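Local coordinates for bifunctional GH43-CE protein (Bacteroides eggerthii, PDB 6MLY) that probably cleaves xylose units from xylan chains with a family 43 glycoside hydrolase domain and carries a fused, probably ester-cleaving carbohydrate esterase domain, at residues L398-R403 against A446-R451; M421-N426 against N473-Q478; K456-Y461 against R518-C523. All coordinates share one frame; numbering follows the deposited sequence.

Interaction 1 of 3, residues L398-R403 against A446-R451; sequences LSLFQR and AECDFR
Leu398 and Leu400 approach Ala446 with their CG atoms set differently. In Leu398, CG is anti to the backbone N (chi1 -176°), while in Leu400 it is anti to the carbonyl carbon (chi1 -60°). The methyl of Ala446 meets a CD2 of each leucine: its CB is 3.5 Å from Leu398 CD2 and 4.0 Å from Leu400 CD2. Leu400 also reaches on to Cys448, two residues further along the opposing strand. Both of its methyls lie against Cys448 SG, CD2 the nearer at 3.7 Å, while CD1 also meets the backbone O of Glu447 at 3.8 Å. This is the face-to-face packing of a beta sandwich, here within a concanavalin A-like domain. Strand 398-401 belongs to one antiparallel sheet and strand 446-449 to the other, with axes 8.2 Å apart at their closest and N-to-C directions 25° apart. The side chains that meet are apolar and buried, and Phe459 packs on both Leu400 and Ala446. Glu447 points its CB away from strand 398-401, and its carboxylate is held by the hydroxyls of Tyr460 and Ser515.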
loop_
_atom_site.group_PDB
_atom_site.type_symbol
_atom_site.label_atom_id
_atom_site.label_comp_id
_atom_site.label_asym_id
_atom_site.label_seq_id
_atom_site.Cartn_x
_atom_site.Cartn_y
_atom_site.Cartn_z
ATOM N N LEU A 398 7.211 11.438 -1.151
ATOM C CA LEU A 398 6.269 10.906 -0.162
ATOM C C LEU A 398 6.471 9.388 -0.078
ATOM O O LEU A 398 6.754 8.752 -1.096
ATOM C CB LEU A 398 4.845 11.256 -0.608
ATOM C CG LEU A 398 3.720 10.862 0.346
ATOM C CD1 LEU A 398 3.673 11.805 1.537
ATOM C CD2 LEU A 398 2.380 10.855 -0.372
ATOM N N SER A 399 6.350 8.824 1.132
ATOM C CA SER A 399 6.553 7.386 1.342
ATOM C C SER A 399 5.458 6.805 2.243
ATOM O O SER A 399 4.994 7.466 3.163
ATOM C CB SER A 399 7.919 7.105 1.915
ATOM O OG SER A 399 7.999 5.774 2.414
ATOM N N LEU A 400 5.047 5.570 1.933
ATOM C CA LEU A 400 4.426 4.673 2.892
ATOM C C LEU A 400 5.560 3.856 3.514
ATOM O O LEU A 400 6.201 3.064 2.823
ATOM C CB LEU A 400 3.395 3.782 2.192
ATOM C CG LEU A 400 2.258 4.529 1.496
ATOM C CD1 LEU A 400 1.358 3.578 0.723
ATOM C CD2 LEU A 400 1.440 5.338 2.488
ATOM N N PHE A 401 5.805 4.089 4.812
ATOM C CA PHE A 401 7.118 3.870 5.407
ATOM C C PHE A 401 7.087 2.745 6.450
ATOM O O PHE A 401 6.418 2.851 7.478
ATOM C CB PHE A 401 7.629 5.176 6.018
ATOM C CG PHE A 401 8.994 5.075 6.646
ATOM C CD1 PHE A 401 10.139 5.165 5.869
ATOM C CD2 PHE A 401 9.134 4.890 8.015
ATOM C CE1 PHE A 401 11.396 5.069 6.445
ATOM C CE2 PHE A 401 10.391 4.798 8.592
ATOM C CZ PHE A 401 11.519 4.889 7.809
ATOM N N GLN A 402 7.819 1.665 6.146
ATOM C CA GLN A 402 8.357 0.736 7.140
ATOM C C GLN A 402 9.616 0.071 6.553
ATOM O O GLN A 402 10.346 0.711 5.801
ATOM C CB GLN A 402 7.295 -0.262 7.605
ATOM C CG GLN A 402 7.542 -0.749 9.028
ATOM C CD GLN A 402 6.647 -1.898 9.412
ATOM O OE1 GLN A 402 5.428 -1.811 9.312
ATOM N NE2 GLN A 402 7.249 -2.984 9.865
ATOM N N ARG A 403 9.890 -1.189 6.917
ATOM C CA ARG A 403 11.028 -1.930 6.389
ATOM C C ARG A 403 10.767 -2.215 4.910
ATOM O O ARG A 403 11.613 -1.948 4.066
ATOM C CB ARG A 403 11.232 -3.241 7.151
ATOM C CG ARG A 403 12.334 -4.130 6.591
ATOM C CD ARG A 403 12.240 -5.544 7.132
ATOM N NE ARG A 403 13.461 -6.308 6.907
ATOM C CZ ARG A 403 14.478 -6.391 7.764
ATOM N NH1 ARG A 403 14.410 -5.794 8.944
ATOM N NH2 ARG A 403 15.558 -7.078 7.437
ATOM N N ALA A 446 -0.499 9.185 -2.088
ATOM C CA ALA A 446 -0.314 7.803 -1.668
ATOM C C ALA A 446 -1.613 7.313 -1.024
ATOM O O ALA A 446 -2.042 7.875 -0.030
ATOM C CB ALA A 446 0.851 7.707 -0.715
ATOM N N GLU A 447 -2.229 6.289 -1.625
ATOM C CA GLU A 447 -3.488 5.711 -1.157
ATOM C C GLU A 447 -3.193 4.439 -0.354
ATOM O O GLU A 447 -2.165 3.793 -0.559
ATOM C CB GLU A 447 -4.413 5.379 -2.330
ATOM C CG GLU A 447 -4.821 6.586 -3.160
ATOM C CD GLU A 447 -5.988 6.331 -4.099
ATOM O OE1 GLU A 447 -5.853 5.446 -4.975
ATOM O OE2 GLU A 447 -7.033 7.005 -3.939
ATOM N N CYS A 448 -4.119 4.105 0.554
ATOM C CA CYS A 448 -4.038 2.925 1.417
ATOM C C CYS A 448 -5.412 2.250 1.497
ATOM O O CYS A 448 -6.403 2.892 1.866
ATOM C CB CYS A 448 -3.609 3.291 2.836
ATOM S SG CYS A 448 -1.901 3.893 2.976
ATOM N N ASP A 449 -5.457 0.960 1.149
ATOM C CA ASP A 449 -6.649 0.140 1.331
ATOM C C ASP A 449 -6.325 -0.948 2.358
ATOM O O ASP A 449 -5.617 -1.913 2.049
ATOM C CB ASP A 449 -7.163 -0.459 0.015
ATOM C CG ASP A 449 -8.575 -1.018 0.122
ATOM O OD1 ASP A 449 -9.267 -0.658 1.093
ATOM O OD2 ASP A 449 -8.976 -1.810 -0.752
ATOM N N PHE A 450 -6.825 -0.745 3.582
ATOM C CA PHE A 450 -6.733 -1.713 4.666
ATOM C C PHE A 450 -8.026 -2.541 4.736
ATOM O O PHE A 450 -8.053 -3.567 5.403
ATOM C CB PHE A 450 -6.426 -1.002 5.990
ATOM C CG PHE A 450 -5.163 -0.169 5.978
ATOM C CD1 PHE A 450 -3.912 -0.772 5.973
ATOM C CD2 PHE A 450 -5.220 1.218 5.965
ATOM C CE1 PHE A 450 -2.750 -0.011 5.960
ATOM C CE2 PHE A 450 -4.057 1.977 5.953
ATOM C CZ PHE A 450 -2.825 1.362 5.948
ATOM N N ARG A 451 -9.078 -2.105 4.024
ATOM C CA ARG A 451 -10.386 -2.790 4.003
ATOM C C ARG A 451 -10.166 -4.306 3.947
ATOM O O ARG A 451 -9.643 -4.821 2.962
ATOM C CB ARG A 451 -11.232 -2.367 2.794
ATOM C CG ARG A 451 -11.763 -0.940 2.851
ATOM C CD ARG A 451 -12.576 -0.515 1.635
ATOM N NE ARG A 451 -11.852 -0.666 0.376
ATOM C CZ ARG A 451 -11.860 0.215 -0.617
ATOM N NH1 ARG A 451 -12.597 1.309 -0.538
ATOM N NH2 ARG A 451 -11.113 0.001 -1.683
#

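Interaction 2 of 3, residues M421-N426 against N473-Q478; sequences MVNGEN and NVLKMQ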
loop_
_atom_site.group_PDB
_atom_site.type_symbol
_atom_site.label_atom_id
_atom_site.label_comp_id
_atom_site.label_asym_id
_atom_site.label_seq_id
_atom_site.Cartn_x
_atom_site.Cartn_y
_atom_site.Cartn_z
ATOM N N MET A 421 8.968 6.059 -8.802
ATOM C CA MET A 421 8.490 5.201 -7.730
ATOM C C MET A 421 9.534 4.112 -7.474
ATOM O O MET A 421 10.129 3.587 -8.406
ATOM C CB MET A 421 7.168 4.505 -8.066
ATOM C CG MET A 421 6.986 3.220 -7.264
ATOM S SD MET A 421 5.381 2.416 -7.425
ATOM C CE MET A 421 5.309 1.569 -5.844
ATOM N N VAL A 422 9.697 3.759 -6.198
ATOM C CA VAL A 422 10.477 2.612 -5.770
ATOM C C VAL A 422 9.551 1.692 -4.961
ATOM O O VAL A 422 8.646 2.168 -4.263
ATOM C CB VAL A 422 11.710 3.055 -4.957
ATOM C CG1 VAL A 422 12.481 1.872 -4.390
ATOM C CG2 VAL A 422 12.636 3.948 -5.771
ATOM N N ASN A 423 9.780 0.377 -5.074
ATOM C CA ASN A 423 9.092 -0.632 -4.269
ATOM C C ASN A 423 10.139 -1.448 -3.498
ATOM O O ASN A 423 10.854 -2.257 -4.087
ATOM C CB ASN A 423 8.191 -1.525 -5.126
ATOM C CG ASN A 423 7.459 -2.580 -4.326
ATOM O OD1 ASN A 423 8.081 -3.373 -3.625
ATOM N ND2 ASN A 423 6.140 -2.611 -4.441
ATOM N N GLY A 424 10.190 -1.234 -2.175
ATOM C CA GLY A 424 11.175 -1.858 -1.283
ATOM C C GLY A 424 10.625 -3.052 -0.513
ATOM O O GLY A 424 11.157 -3.384 0.544
ATOM N N GLU A 425 9.578 -3.704 -1.044
ATOM C CA GLU A 425 9.021 -4.939 -0.474
ATOM C C GLU A 425 10.140 -5.961 -0.258
ATOM O O GLU A 425 10.331 -6.451 0.853
ATOM C CB GLU A 425 7.966 -5.560 -1.391
ATOM C CG GLU A 425 6.603 -4.907 -1.278
ATOM C CD GLU A 425 5.509 -5.625 -2.048
ATOM O OE1 GLU A 425 5.433 -6.868 -1.950
ATOM O OE2 GLU A 425 4.735 -4.936 -2.741
ATOM N N ASN A 426 10.857 -6.273 -1.345
ATOM C CA ASN A 426 11.990 -7.201 -1.338
ATOM C C ASN A 426 13.228 -6.463 -0.802
ATOM O O ASN A 426 13.187 -5.244 -0.586
ATOM C CB ASN A 426 12.210 -7.813 -2.727
ATOM C CG ASN A 426 11.180 -8.867 -3.080
ATOM O OD1 ASN A 426 11.290 -10.017 -2.659
ATOM N ND2 ASN A 426 10.186 -8.490 -3.867
ATOM N N ASN A 473 4.041 0.157 -9.501
ATOM C CA ASN A 473 3.226 -0.987 -9.069
ATOM C C ASN A 473 2.507 -0.638 -7.755
ATOM O O ASN A 473 2.598 0.495 -7.252
ATOM C CB ASN A 473 4.059 -2.272 -8.957
ATOM C CG ASN A 473 5.183 -2.197 -7.944
ATOM O OD1 ASN A 473 5.264 -1.254 -7.162
ATOM N ND2 ASN A 473 6.065 -3.184 -7.954
ATOM N N VAL A 474 1.760 -1.620 -7.238
ATOM C CA VAL A 474 1.140 -1.568 -5.913
ATOM C C VAL A 474 2.177 -2.017 -4.879
ATOM O O VAL A 474 2.987 -2.910 -5.144
ATOM C CB VAL A 474 -0.129 -2.443 -5.848
ATOM C CG1 VAL A 474 0.186 -3.933 -5.895
ATOM C CG2 VAL A 474 -0.975 -2.133 -4.627
ATOM N N LEU A 475 2.132 -1.388 -3.698
ATOM C CA LEU A 475 2.951 -1.775 -2.553
ATOM C C LEU A 475 2.150 -2.731 -1.663
ATOM O O LEU A 475 1.279 -2.286 -0.906
ATOM C CB LEU A 475 3.359 -0.518 -1.777
ATOM C CG LEU A 475 4.195 -0.767 -0.522
ATOM C CD1 LEU A 475 5.596 -1.223 -0.900
ATOM C CD2 LEU A 475 4.248 0.471 0.360
ATOM N N LYS A 476 2.449 -4.033 -1.755
ATOM C CA LYS A 476 1.855 -5.038 -0.863
ATOM C C LYS A 476 2.445 -4.869 0.543
ATOM O O LYS A 476 3.434 -5.514 0.891
ATOM C CB LYS A 476 2.083 -6.463 -1.383
ATOM C CG LYS A 476 1.323 -6.828 -2.652
ATOM C CD LYS A 476 -0.156 -6.506 -2.598
ATOM C CE LYS A 476 -0.947 -7.158 -3.715
ATOM N NZ LYS A 476 -1.104 -8.619 -3.516
ATOM N N MET A 477 1.819 -3.987 1.330
ATOM C CA MET A 477 2.245 -3.677 2.688
ATOM C C MET A 477 2.230 -4.961 3.531
ATOM O O MET A 477 1.269 -5.726 3.468
ATOM C CB MET A 477 1.307 -2.644 3.327
ATOM C CG MET A 477 1.419 -1.255 2.726
ATOM S SD MET A 477 -0.054 -0.220 3.076
ATOM C CE MET A 477 0.781 1.372 3.329
ATOM N N GLN A 478 3.309 -5.194 4.290
ATOM C CA GLN A 478 3.350 -6.251 5.303
ATOM C C GLN A 478 3.815 -5.654 6.643
ATOM O O GLN A 478 4.753 -4.839 6.692
ATOM C CB GLN A 478 4.249 -7.415 4.875
ATOM C CG GLN A 478 4.042 -8.668 5.727
ATOM C CD GLN A 478 5.140 -9.701 5.623
ATOM O OE1 GLN A 478 5.994 -9.660 4.739
ATOM N NE2 GLN A 478 5.121 -10.652 6.543
#
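Glu425 OE2 is gripped by two N-H donors, one from each segment. The backbone N of Lys476, the central residue of an inverse gamma turn, reaches it at 2.6 Å and Asn423 ND2 at 3.2 Å, and they come from opposite faces of the carboxylate plane. The amide donor is well directed: OE2 lies in the plane of the Asn423 amide, and the N-H points almost straight at it (171°). Asn423 ND2 also donates to Asn473 OD1 at 3.2 Å, less directly, from above the carbonyl plane of Asn473. The two side chains cross at about a right angle, with their amide planes 76° apart. With CG anti to the backbone N (chi1 -180°), the Asn423 amide extends toward 473-478. On its other branch, Asn423 OD1 accepts from Glu425 N at 3.0 Å, an Asx turn, which together with the bond to OE2 helps fix the amide. Glu425 CG makes an apolar touch with Leu475 CD1 at 3.8 Å. The end of Met421 crosses Asn473 at about a right angle, its CE beside OD1. The contact joins strand 418-423 of one sheet of the sandwich to strand 469-476, an outermost strand of the other; Leu475 packs on Leu400 of strand 395-401, and Met421 on Phe459 of strand 456-462.

Interaction 3 of 3, residues K456-Y461 against R518-C523; sequences KGYFYY and RWEDIC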
loop_
_atom_site.group_PDB
_atom_site.type_symbol
_atom_site.label_atom_id
_atom_site.label_comp_id
_atom_site.label_asym_id
_atom_site.label_seq_id
_atom_site.Cartn_x
_atom_site.Cartn_y
_atom_site.Cartn_z
ATOM N N LYS A 456 -2.797 -2.630 0.627
ATOM C CA LYS A 456 -2.166 -2.266 -0.638
ATOM C C LYS A 456 -2.026 -0.740 -0.704
ATOM O O LYS A 456 -2.948 -0.010 -0.324
ATOM C CB LYS A 456 -2.987 -2.799 -1.820
ATOM C CG LYS A 456 -3.088 -4.317 -1.916
ATOM C CD LYS A 456 -3.834 -4.823 -3.138
ATOM C CE LYS A 456 -5.284 -4.387 -3.184
ATOM N NZ LYS A 456 -6.085 -5.252 -4.079
ATOM N N GLY A 457 -0.863 -0.278 -1.185
ATOM C CA GLY A 457 -0.562 1.142 -1.350
ATOM C C GLY A 457 -0.378 1.505 -2.815
ATOM O O GLY A 457 0.511 0.966 -3.483
ATOM N N TYR A 458 -1.237 2.406 -3.312
ATOM C CA TYR A 458 -1.140 2.952 -4.667
ATOM C C TYR A 458 -0.486 4.338 -4.604
ATOM O O TYR A 458 -0.897 5.184 -3.807
ATOM C CB TYR A 458 -2.520 3.069 -5.324
ATOM C CG TYR A 458 -3.443 1.892 -5.126
ATOM C CD1 TYR A 458 -3.058 0.603 -5.465
ATOM C CD2 TYR A 458 -4.725 2.073 -4.623
ATOM C CE1 TYR A 458 -3.912 -0.477 -5.289
ATOM C CE2 TYR A 458 -5.590 1.005 -4.440
ATOM C CZ TYR A 458 -5.184 -0.275 -4.773
ATOM O OH TYR A 458 -6.048 -1.317 -4.587
ATOM N N PHE A 459 0.514 4.564 -5.464
ATOM C CA PHE A 459 1.183 5.859 -5.584
ATOM C C PHE A 459 0.794 6.535 -6.902
ATOM O O PHE A 459 0.587 5.864 -7.915
ATOM C CB PHE A 459 2.700 5.691 -5.507
ATOM C CG PHE A 459 3.188 5.120 -4.200
ATOM C CD1 PHE A 459 3.331 3.752 -4.035
ATOM C CD2 PHE A 459 3.496 5.950 -3.132
ATOM C CE1 PHE A 459 3.777 3.230 -2.829
ATOM C CE2 PHE A 459 3.942 5.425 -1.928
ATOM C CZ PHE A 459 4.082 4.065 -1.778
ATOM N N TYR A 460 0.703 7.869 -6.858
ATOM C CA TYR A 460 0.452 8.715 -8.021
ATOM C C TYR A 460 1.412 9.912 -7.984
ATOM O O TYR A 460 1.971 10.227 -6.925
ATOM C CB TYR A 460 -0.981 9.260 -8.033
ATOM C CG TYR A 460 -2.100 8.252 -7.931
ATOM C CD1 TYR A 460 -2.976 8.052 -8.987
ATOM C CD2 TYR A 460 -2.328 7.545 -6.763
ATOM C CE1 TYR A 460 -4.027 7.154 -8.899
ATOM C CE2 TYR A 460 -3.372 6.640 -6.661
ATOM C CZ TYR A 460 -4.225 6.443 -7.732
ATOM O OH TYR A 460 -5.256 5.558 -7.629
ATOM N N TYR A 461 1.578 10.571 -9.141
ATOM C CA TYR A 461 2.190 11.900 -9.223
ATOM C C TYR A 461 1.211 12.838 -9.937
ATOM O O TYR A 461 0.142 12.413 -10.355
ATOM C CB TYR A 461 3.567 11.836 -9.888
ATOM C CG TYR A 461 3.569 11.721 -11.392
ATOM C CD1 TYR A 461 3.499 12.847 -12.199
ATOM C CD2 TYR A 461 3.679 10.488 -12.016
ATOM C CE1 TYR A 461 3.512 12.749 -13.582
ATOM C CE2 TYR A 461 3.698 10.372 -13.397
ATOM C CZ TYR A 461 3.617 11.508 -14.184
ATOM O OH TYR A 461 3.631 11.409 -15.545
ATOM N N ARG A 518 -8.306 2.373 -8.746
ATOM C CA ARG A 518 -7.161 1.469 -8.868
ATOM C C ARG A 518 -7.365 0.288 -7.916
ATOM O O ARG A 518 -7.472 0.477 -6.707
ATOM C CB ARG A 518 -5.840 2.175 -8.530
ATOM C CG ARG A 518 -4.845 2.258 -9.680
ATOM C CD ARG A 518 -3.599 3.076 -9.355
ATOM N NE ARG A 518 -2.410 2.299 -8.899
ATOM C CZ ARG A 518 -1.217 2.852 -8.421
ATOM N NH1 ARG A 518 -1.139 4.171 -8.294
ATOM N NH2 ARG A 518 -0.124 2.099 -8.163
ATOM N N TRP A 519 -7.453 -0.916 -8.486
ATOM C CA TRP A 519 -7.302 -2.162 -7.756
ATOM C C TRP A 519 -6.246 -2.996 -8.477
ATOM O O TRP A 519 -6.442 -3.348 -9.633
ATOM C CB TRP A 519 -8.621 -2.939 -7.676
ATOM C CG TRP A 519 -9.788 -2.184 -7.127
ATOM C CD1 TRP A 519 -10.295 -2.271 -5.865
ATOM C CD2 TRP A 519 -10.636 -1.263 -7.838
ATOM N NE1 TRP A 519 -11.387 -1.456 -5.733
ATOM C CE2 TRP A 519 -11.623 -0.826 -6.927
ATOM C CE3 TRP A 519 -10.659 -0.764 -9.147
ATOM C CZ2 TRP A 519 -12.611 0.091 -7.282
ATOM C CZ3 TRP A 519 -11.639 0.140 -9.499
ATOM C CH2 TRP A 519 -12.601 0.559 -8.577
ATOM N N GLU A 520 -5.135 -3.296 -7.804
ATOM C CA GLU A 520 -4.096 -4.131 -8.396
ATOM C C GLU A 520 -4.079 -5.494 -7.695
ATOM O O GLU A 520 -4.680 -5.662 -6.640
ATOM C CB GLU A 520 -2.739 -3.432 -8.322
ATOM C CG GLU A 520 -2.663 -2.185 -9.187
ATOM C CD GLU A 520 -1.281 -1.544 -9.279
ATOM O OE1 GLU A 520 -0.279 -2.294 -9.290
ATOM O OE2 GLU A 520 -1.211 -0.291 -9.328
ATOM N N ASP A 521 -3.388 -6.454 -8.320
ATOM C CA ASP A 521 -3.245 -7.829 -7.839
ATOM C C ASP A 521 -4.595 -8.361 -7.336
ATOM O O ASP A 521 -4.701 -8.825 -6.202
ATOM C CB ASP A 521 -2.149 -7.919 -6.771
ATOM C CG ASP A 521 -0.739 -7.934 -7.339
ATOM O OD1 ASP A 521 -0.500 -8.701 -8.289
ATOM O OD2 ASP A 521 0.114 -7.185 -6.820
ATOM N N ILE A 522 -5.617 -8.283 -8.195
ATOM C CA ILE A 522 -6.910 -8.926 -7.972
ATOM C C ILE A 522 -6.847 -10.314 -8.620
ATOM O O ILE A 522 -6.348 -10.449 -9.733
ATOM C CB ILE A 522 -8.063 -8.078 -8.552
ATOM C CG1 ILE A 522 -8.206 -6.725 -7.845
ATOM C CG2 ILE A 522 -9.373 -8.856 -8.549
ATOM C CD1 ILE A 522 -8.967 -6.778 -6.537
ATOM N N CYS A 523 -7.351 -11.331 -7.912
ATOM C CA CYS A 523 -7.405 -12.711 -8.406
ATOM C C CYS A 523 -8.702 -12.908 -9.206
ATOM O O CYS A 523 -9.792 -12.698 -8.681
ATOM C CB CYS A 523 -7.338 -13.711 -7.256
ATOM S SG CYS A 523 -6.356 -13.145 -5.839
#
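Arg518, Tyr458 and Lys456 carry most of this contact, and Arg518 lies against the rings of Tyr458 and Tyr460. Its aliphatic part lies over the ring of Tyr458: CB stands above the ring centre, 4.1 Å from the centroid, a CH-pi contact. A bend at chi3 (96°) turns NE out of the line of an extended chain, and the guanidinium then presents one face to the CB of Tyr458, 3.4 Å from Arg518 CZ. The charged group also lies over the ring of Tyr460 in a cation-pi contact, CZ 4.9 Å from the centroid, with NH1 offset toward the rim. The Tyr460 hydroxyl sits 3.4 Å from Arg518 CD and is hydrogen-bonded to Glu447. Within its own segment, Arg518 grips Glu520 side-on: NE and NH2, both at 2.9 Å, converge on the single atom OE2, close to the guanidinium plane. This salt bridge should hold the flat group in its rotation and partly offset its charge. The backbone O of Phe459 lies at the guanidinium edge near NH1, but the modelled separation is too short to be trusted. Further along, Lys456 NZ donates to the backbone O of Glu520 at 2.9 Å, nearly along the C=O axis (164°). The chain of 518-523 turns a corner at Asp521, whose carboxylate forms a salt bridge with Lys563. Strand 518-520 crosses strand 456-461 at 127°, on the side of that sheet turned away from the sandwich interior. Strand 518-523 pairs with strand 533-537 at the start of the esterase sheet, so the contact docks the esterase part against the concanavalin A-like domain, with Val474 of neighbouring strand 469-476 touching Lys456, Tyr458 and Glu520.

In the fold
From the N terminus, segment 398-403 comes first and segment 421-426 second, both in one sheet of the sandwich. Interaction 1 closes a loop when 446-451 arrives in the opposite sheet. The next strand of that sheet, 456-461, sits beside it, and 473-478 then closes interaction 2, whose loop crosses that of interaction 1. Interaction 3 opens at 456-461 after interaction 1 has closed, so these two are in series, and it crosses interaction 2 before closing at 518-523. Interactions 1 and 2 thus tie the two sheets of the sandwich together, while interaction 3 ties its outer side to the esterase part. Met477 packing on Cys448 links interactions 1 and 2, and a backbone bond between Leu475 and Gly457 links 2 and 3.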